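Local coordinates for protein BIFUNCTIONAL PROTEIN Proline utilization A (PutA) (Corynebacterium freiburgense, PDB 5UX5) that probably oxidises proline to glutamate in two steps, pairing an FAD-dependent proline dehydrogenase with an NAD-dependent aldehyde dehydrogenase in one chain, at residues F582-W594 with S608-E622. Residues are numbered along the deposited sequence; the frame is centred on the assembly and turned at random.
Sequences FTPHNLVVVASPW and SLAAGAKAILKPAPE. With NAD (nicotinamide-adenine-dinucleotide), chain F.
Ile616 lies beside Val589 and crosses Leu587 at an angle, its CG1 4.0 Å from Leu587 CD1. With CG1 turned beside its own backbone N (chi1 -76°), Ile616 reaches back to that leucine. Helix 499-511 covers this face through Val506 and Leu509. On the other face Val588 rests on Ser608, and Val588 CG2 meets Ala613 CB at 4.1 Å. The Ser608 hydroxyl is hydrogen-bonded to Gly604 O within its own helix. Helix 599-611 ends in a Schellman motif at Gly612, whose positive phi (117°) turns the chain into strand 614-618. Strands 587-591 and 614-618 run parallel and are joined by that helix, a right-handed beta-alpha-beta crossover in the Rossmann-type NAD-binding domain of the aldehyde dehydrogenase. Val588 and Val590 each give their N-H and their carbonyl to strand 614-618. The bond from Val590 N to Ile616 O is 2.7 Å long and nearly straight. The last bond, Ser592 N to Lys618 O, is weak. At these C-terminal ends the strands meet the adenosine ribose of NAD. Lys618 NZ donates to NAD O3B at 2.8 Å and to Pro619 O at 3.1 Å. NAD O3B in turn donates to Ser592 O at 2.9 Å. Further on, the Trp594 ring crosses the Glu622 carboxylate with planes 60° apart, and its edge meets NAD O2N, a phosphate oxygen.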
loop_
_atom_site.group_PDB
_atom_site.type_symbol
_atom_site.label_atom_id
_atom_site.label_comp_id
_atom_site.label_asym_id
_atom_site.label_seq_id
_atom_site.Cartn_x
_atom_site.Cartn_y
_atom_site.Cartn_z
ATOM N N PHE A 582 17.140 31.791 -5.435
ATOM C CA PHE A 582 15.851 31.473 -6.042
ATOM C C PHE A 582 14.931 32.685 -5.985
ATOM O O PHE A 582 14.912 33.417 -4.996
ATOM C CB PHE A 582 15.218 30.274 -5.333
ATOM C CG PHE A 582 13.844 29.915 -5.802
ATOM C CD1 PHE A 582 13.659 29.226 -7.010
ATOM C CD2 PHE A 582 12.732 30.198 -5.012
ATOM C CE1 PHE A 582 12.392 28.845 -7.435
ATOM C CE2 PHE A 582 11.461 29.827 -5.432
ATOM C CZ PHE A 582 11.298 29.143 -6.652
ATOM N N THR A 583 14.209 32.922 -7.073
ATOM C CA THR A 583 13.189 33.966 -7.129
ATOM C C THR A 583 11.892 33.329 -7.596
ATOM O O THR A 583 11.821 32.864 -8.753
ATOM C CB THR A 583 13.617 35.096 -8.060
ATOM O OG1 THR A 583 14.845 35.643 -7.568
ATOM C CG2 THR A 583 12.546 36.189 -8.120
ATOM N N PRO A 584 10.864 33.283 -6.757
ATOM C CA PRO A 584 9.619 32.608 -7.149
ATOM C C PRO A 584 8.859 33.343 -8.237
ATOM O O PRO A 584 8.968 34.560 -8.408
ATOM C CB PRO A 584 8.797 32.589 -5.857
ATOM C CG PRO A 584 9.349 33.738 -5.027
ATOM C CD PRO A 584 10.837 33.740 -5.356
ATOM N N HIS A 585 8.088 32.560 -8.984
ATOM C CA HIS A 585 6.992 33.046 -9.808
ATOM C C HIS A 585 6.033 33.894 -8.968
ATOM O O HIS A 585 5.975 33.756 -7.740
ATOM C CB HIS A 585 6.210 31.856 -10.393
ATOM C CG HIS A 585 6.977 31.019 -11.365
ATOM N ND1 HIS A 585 6.717 29.678 -11.548
ATOM C CD2 HIS A 585 7.954 31.336 -12.245
ATOM C CE1 HIS A 585 7.523 29.195 -12.477
ATOM N NE2 HIS A 585 8.280 30.183 -12.916
ATOM N N ASN A 586 5.245 34.743 -9.622
ATOM C CA ASN A 586 4.182 35.455 -8.930
ATOM C C ASN A 586 2.873 34.673 -8.867
ATOM O O ASN A 586 2.157 34.765 -7.860
ATOM C CB ASN A 586 3.973 36.803 -9.603
ATOM C CG ASN A 586 5.176 37.702 -9.422
ATOM O OD1 ASN A 586 5.870 37.611 -8.404
ATOM N ND2 ASN A 586 5.431 38.572 -10.389
ATOM N N LEU A 587 2.562 33.887 -9.901
ATOM C CA LEU A 587 1.251 33.256 -10.050
ATOM C C LEU A 587 1.409 31.929 -10.780
ATOM O O LEU A 587 2.000 31.887 -11.861
ATOM C CB LEU A 587 0.282 34.167 -10.817
ATOM C CG LEU A 587 -1.133 33.727 -11.194
ATOM C CD1 LEU A 587 -2.003 33.296 -10.007
ATOM C CD2 LEU A 587 -1.811 34.848 -11.947
ATOM N N VAL A 588 0.891 30.855 -10.187
ATOM C CA VAL A 588 0.824 29.547 -10.825
ATOM C C VAL A 588 -0.637 29.134 -10.963
ATOM O O VAL A 588 -1.429 29.332 -10.037
ATOM C CB VAL A 588 1.601 28.497 -10.024
ATOM C CG1 VAL A 588 1.359 27.120 -10.623
ATOM C CG2 VAL A 588 3.089 28.851 -9.990
ATOM N N VAL A 589 -0.987 28.529 -12.103
ATOM C CA VAL A 589 -2.310 27.952 -12.312
ATOM C C VAL A 589 -2.207 26.432 -12.190
ATOM O O VAL A 589 -1.307 25.810 -12.784
ATOM C CB VAL A 589 -2.881 28.364 -13.676
ATOM C CG1 VAL A 589 -4.153 27.526 -14.008
ATOM C CG2 VAL A 589 -3.178 29.835 -13.678
ATOM N N VAL A 590 -3.115 25.834 -11.408
ATOM C CA VAL A 590 -3.157 24.386 -11.203
ATOM C C VAL A 590 -4.428 23.846 -11.843
ATOM O O VAL A 590 -5.539 24.060 -11.334
ATOM C CB VAL A 590 -3.097 23.997 -9.719
ATOM C CG1 VAL A 590 -3.182 22.498 -9.591
ATOM C CG2 VAL A 590 -1.824 24.481 -9.088
ATOM N N ALA A 591 -4.262 23.132 -12.947
ATOM C CA ALA A 591 -5.355 22.481 -13.657
ATOM C C ALA A 591 -5.297 20.993 -13.320
ATOM O O ALA A 591 -4.367 20.294 -13.719
ATOM C CB ALA A 591 -5.259 22.746 -15.158
ATOM N N SER A 592 -6.265 20.523 -12.554
ATOM C CA SER A 592 -6.231 19.221 -11.907
ATOM C C SER A 592 -7.224 18.248 -12.547
ATOM O O SER A 592 -8.157 18.662 -13.251
ATOM C CB SER A 592 -6.543 19.393 -10.414
ATOM O OG SER A 592 -7.835 19.947 -10.234
ATOM N N PRO A 593 -7.025 16.936 -12.366
ATOM C CA PRO A 593 -7.936 15.957 -12.982
ATOM C C PRO A 593 -9.019 15.514 -12.015
ATOM O O PRO A 593 -9.147 16.109 -10.935
ATOM C CB PRO A 593 -7.003 14.801 -13.332
ATOM C CG PRO A 593 -5.975 14.846 -12.193
ATOM C CD PRO A 593 -5.859 16.285 -11.742
ATOM N N TRP A 594 -9.768 14.454 -12.375
ATOM C CA TRP A 594 -10.864 13.957 -11.545
ATOM C C TRP A 594 -10.523 12.683 -10.776
ATOM O O TRP A 594 -11.121 12.451 -9.729
ATOM C CB TRP A 594 -12.122 13.696 -12.388
ATOM C CG TRP A 594 -11.841 12.920 -13.607
ATOM C CD1 TRP A 594 -11.722 13.412 -14.853
ATOM C CD2 TRP A 594 -11.620 11.507 -13.707
ATOM N NE1 TRP A 594 -11.441 12.403 -15.740
ATOM C CE2 TRP A 594 -11.367 11.222 -15.061
ATOM C CE3 TRP A 594 -11.623 10.453 -12.786
ATOM C CZ2 TRP A 594 -11.087 9.942 -15.519
ATOM C CZ3 TRP A 594 -11.340 9.172 -13.243
ATOM C CH2 TRP A 594 -11.081 8.930 -14.606
ATOM N N SER A 608 2.995 25.699 -5.075
ATOM C CA SER A 608 3.074 27.098 -5.472
ATOM C C SER A 608 3.249 27.996 -4.259
ATOM O O SER A 608 4.084 28.913 -4.268
ATOM C CB SER A 608 1.810 27.502 -6.237
ATOM O OG SER A 608 1.623 26.733 -7.410
ATOM N N LEU A 609 2.428 27.778 -3.222
ATOM C CA LEU A 609 2.540 28.585 -2.013
ATOM C C LEU A 609 3.917 28.437 -1.384
ATOM O O LEU A 609 4.560 29.434 -1.048
ATOM C CB LEU A 609 1.455 28.226 -1.001
ATOM C CG LEU A 609 -0.012 28.519 -1.273
ATOM C CD1 LEU A 609 -0.735 28.310 0.027
ATOM C CD2 LEU A 609 -0.199 29.941 -1.742
ATOM N N ALA A 610 4.385 27.200 -1.216
ATOM C CA ALA A 610 5.721 26.982 -0.677
ATOM C C ALA A 610 6.801 27.720 -1.484
ATOM O O ALA A 610 7.771 28.235 -0.918
ATOM C CB ALA A 610 6.007 25.486 -0.639
ATOM N N ALA A 611 6.654 27.782 -2.803
ATOM C CA ALA A 611 7.663 28.457 -3.603
ATOM C C ALA A 611 7.604 29.957 -3.410
ATOM O O ALA A 611 8.617 30.645 -3.586
ATOM C CB ALA A 611 7.493 28.100 -5.075
ATOM N N GLY A 612 6.441 30.488 -3.047
ATOM C CA GLY A 612 6.311 31.928 -2.951
ATOM C C GLY A 612 5.324 32.569 -3.902
ATOM O O GLY A 612 5.220 33.799 -3.957
ATOM N N ALA A 613 4.599 31.763 -4.661
ATOM C CA ALA A 613 3.643 32.272 -5.632
ATOM C C ALA A 613 2.228 32.273 -5.067
ATOM O O ALA A 613 1.938 31.648 -4.044
ATOM C CB ALA A 613 3.693 31.436 -6.908
ATOM N N LYS A 614 1.358 33.031 -5.730
ATOM C CA LYS A 614 -0.089 32.860 -5.597
ATOM C C LYS A 614 -0.548 31.716 -6.505
ATOM O O LYS A 614 0.125 31.362 -7.480
ATOM C CB LYS A 614 -0.838 34.161 -5.949
ATOM C CG LYS A 614 -0.875 35.198 -4.803
ATOM C CD LYS A 614 0.458 35.897 -4.496
ATOM C CE LYS A 614 0.625 37.179 -5.317
ATOM N NZ LYS A 614 2.044 37.528 -5.653
ATOM N N ALA A 615 -1.661 31.080 -6.150
ATOM C CA ALA A 615 -2.134 29.954 -6.951
ATOM C C ALA A 615 -3.596 30.111 -7.327
ATOM O O ALA A 615 -4.435 30.476 -6.491
ATOM C CB ALA A 615 -1.943 28.630 -6.229
ATOM N N ILE A 616 -3.896 29.783 -8.584
ATOM C CA ILE A 616 -5.264 29.583 -9.051
ATOM C C ILE A 616 -5.485 28.090 -9.234
ATOM O O ILE A 616 -4.736 27.423 -9.962
ATOM C CB ILE A 616 -5.554 30.345 -10.347
ATOM C CG1 ILE A 616 -5.741 31.829 -10.054
ATOM C CG2 ILE A 616 -6.781 29.799 -10.987
ATOM C CD1 ILE A 616 -5.837 32.690 -11.287
ATOM N N LEU A 617 -6.483 27.563 -8.536
ATOM C CA LEU A 617 -6.919 26.187 -8.696
ATOM C C LEU A 617 -8.092 26.156 -9.666
ATOM O O LEU A 617 -9.148 26.752 -9.395
ATOM C CB LEU A 617 -7.315 25.578 -7.347
ATOM C CG LEU A 617 -8.050 24.221 -7.363
ATOM C CD1 LEU A 617 -7.298 23.177 -8.163
ATOM C CD2 LEU A 617 -8.264 23.714 -5.937
ATOM N N LYS A 618 -7.905 25.459 -10.784
ATOM C CA LYS A 618 -8.989 25.216 -11.734
ATOM C C LYS A 618 -9.250 23.710 -11.784
ATOM O O LYS A 618 -8.556 22.974 -12.507
ATOM C CB LYS A 618 -8.627 25.792 -13.110
ATOM C CG LYS A 618 -9.777 25.845 -14.108
ATOM C CD LYS A 618 -9.748 24.611 -14.936
ATOM C CE LYS A 618 -11.090 24.161 -15.318
ATOM N NZ LYS A 618 -10.919 22.724 -15.600
ATOM N N PRO A 619 -10.233 23.199 -11.058
ATOM C CA PRO A 619 -10.400 21.744 -10.958
ATOM C C PRO A 619 -11.171 21.133 -12.125
ATOM O O PRO A 619 -11.962 21.785 -12.825
ATOM C CB PRO A 619 -11.190 21.578 -9.663
ATOM C CG PRO A 619 -11.876 22.889 -9.437
ATOM C CD PRO A 619 -11.304 23.922 -10.364
ATOM N N ALA A 620 -10.940 19.837 -12.316
ATOM C CA ALA A 620 -11.618 19.137 -13.401
ATOM C C ALA A 620 -13.132 19.205 -13.203
ATOM O O ALA A 620 -13.621 19.050 -12.080
ATOM C CB ALA A 620 -11.157 17.683 -13.485
ATOM N N PRO A 621 -13.899 19.429 -14.263
ATOM C CA PRO A 621 -15.337 19.694 -14.081
ATOM C C PRO A 621 -16.122 18.552 -13.440
ATOM O O PRO A 621 -17.157 18.815 -12.823
ATOM C CB PRO A 621 -15.816 19.996 -15.506
ATOM C CG PRO A 621 -14.831 19.372 -16.383
ATOM C CD PRO A 621 -13.507 19.446 -15.676
ATOM N N GLU A 622 -15.654 17.306 -13.515
ATOM C CA GLU A 622 -16.361 16.207 -12.863
ATOM C C GLU A 622 -16.303 16.291 -11.341
ATOM O O GLU A 622 -17.097 15.624 -10.673
ATOM C CB GLU A 622 -15.777 14.851 -13.288
ATOM C CG GLU A 622 -15.960 14.429 -14.751
ATOM C CD GLU A 622 -14.976 15.112 -15.706
ATOM O OE1 GLU A 622 -14.098 15.853 -15.235
ATOM O OE2 GLU A 622 -15.056 14.875 -16.928
HETATM P PA NAD F . -7.866 16.828 -19.514
HETATM O O1A NAD F . -6.374 16.533 -19.895
HETATM O O2A NAD F . -8.700 17.112 -20.808
HETATM O O5B NAD F . -7.949 18.117 -18.619
HETATM C C5B NAD F . -7.472 18.174 -17.297
HETATM C C4B NAD F . -7.685 19.574 -16.723
HETATM O O4B NAD F . -7.433 20.625 -17.661
HETATM C C3B NAD F . -9.070 19.744 -16.180
HETATM O O3B NAD F . -9.097 20.627 -15.115
HETATM C C2B NAD F . -9.709 20.278 -17.398
HETATM O O2B NAD F . -10.983 20.785 -17.211
HETATM C C1B NAD F . -8.683 21.263 -17.858
HETATM N N9A NAD F . -8.879 21.668 -19.245
HETATM C C8A NAD F . -8.828 20.860 -20.366
HETATM N N7A NAD F . -9.066 21.597 -21.471
HETATM C C5A NAD F . -9.283 22.936 -21.112
HETATM C C6A NAD F . -9.550 24.113 -21.804
HETATM N N6A NAD F . -9.692 24.151 -23.239
HETATM N N1A NAD F . -9.693 25.262 -21.121
HETATM C C2A NAD F . -9.587 25.307 -19.769
HETATM N N3A NAD F . -9.319 24.178 -19.057
HETATM C C4A NAD F . -9.164 22.996 -19.691
HETATM O O3 NAD F . -8.358 15.564 -18.665
HETATM P PN NAD F . -9.795 14.839 -18.658
HETATM O O1N NAD F . -10.767 15.340 -19.707
HETATM O O2N NAD F . -10.471 15.196 -17.366
HETATM O O5D NAD F . -9.482 13.269 -18.820
HETATM C C5D NAD F . -8.798 12.857 -19.995
HETATM C C4D NAD F . -7.860 11.653 -19.868
HETATM O O4D NAD F . -6.763 11.820 -19.000
HETATM C C3D NAD F . -8.444 10.363 -19.408
HETATM O O3D NAD F . -9.377 9.811 -20.262
HETATM C C2D NAD F . -7.198 9.570 -19.428
HETATM O O2D NAD F . -7.081 8.928 -20.648
HETATM C C1D NAD F . -6.107 10.578 -19.146
#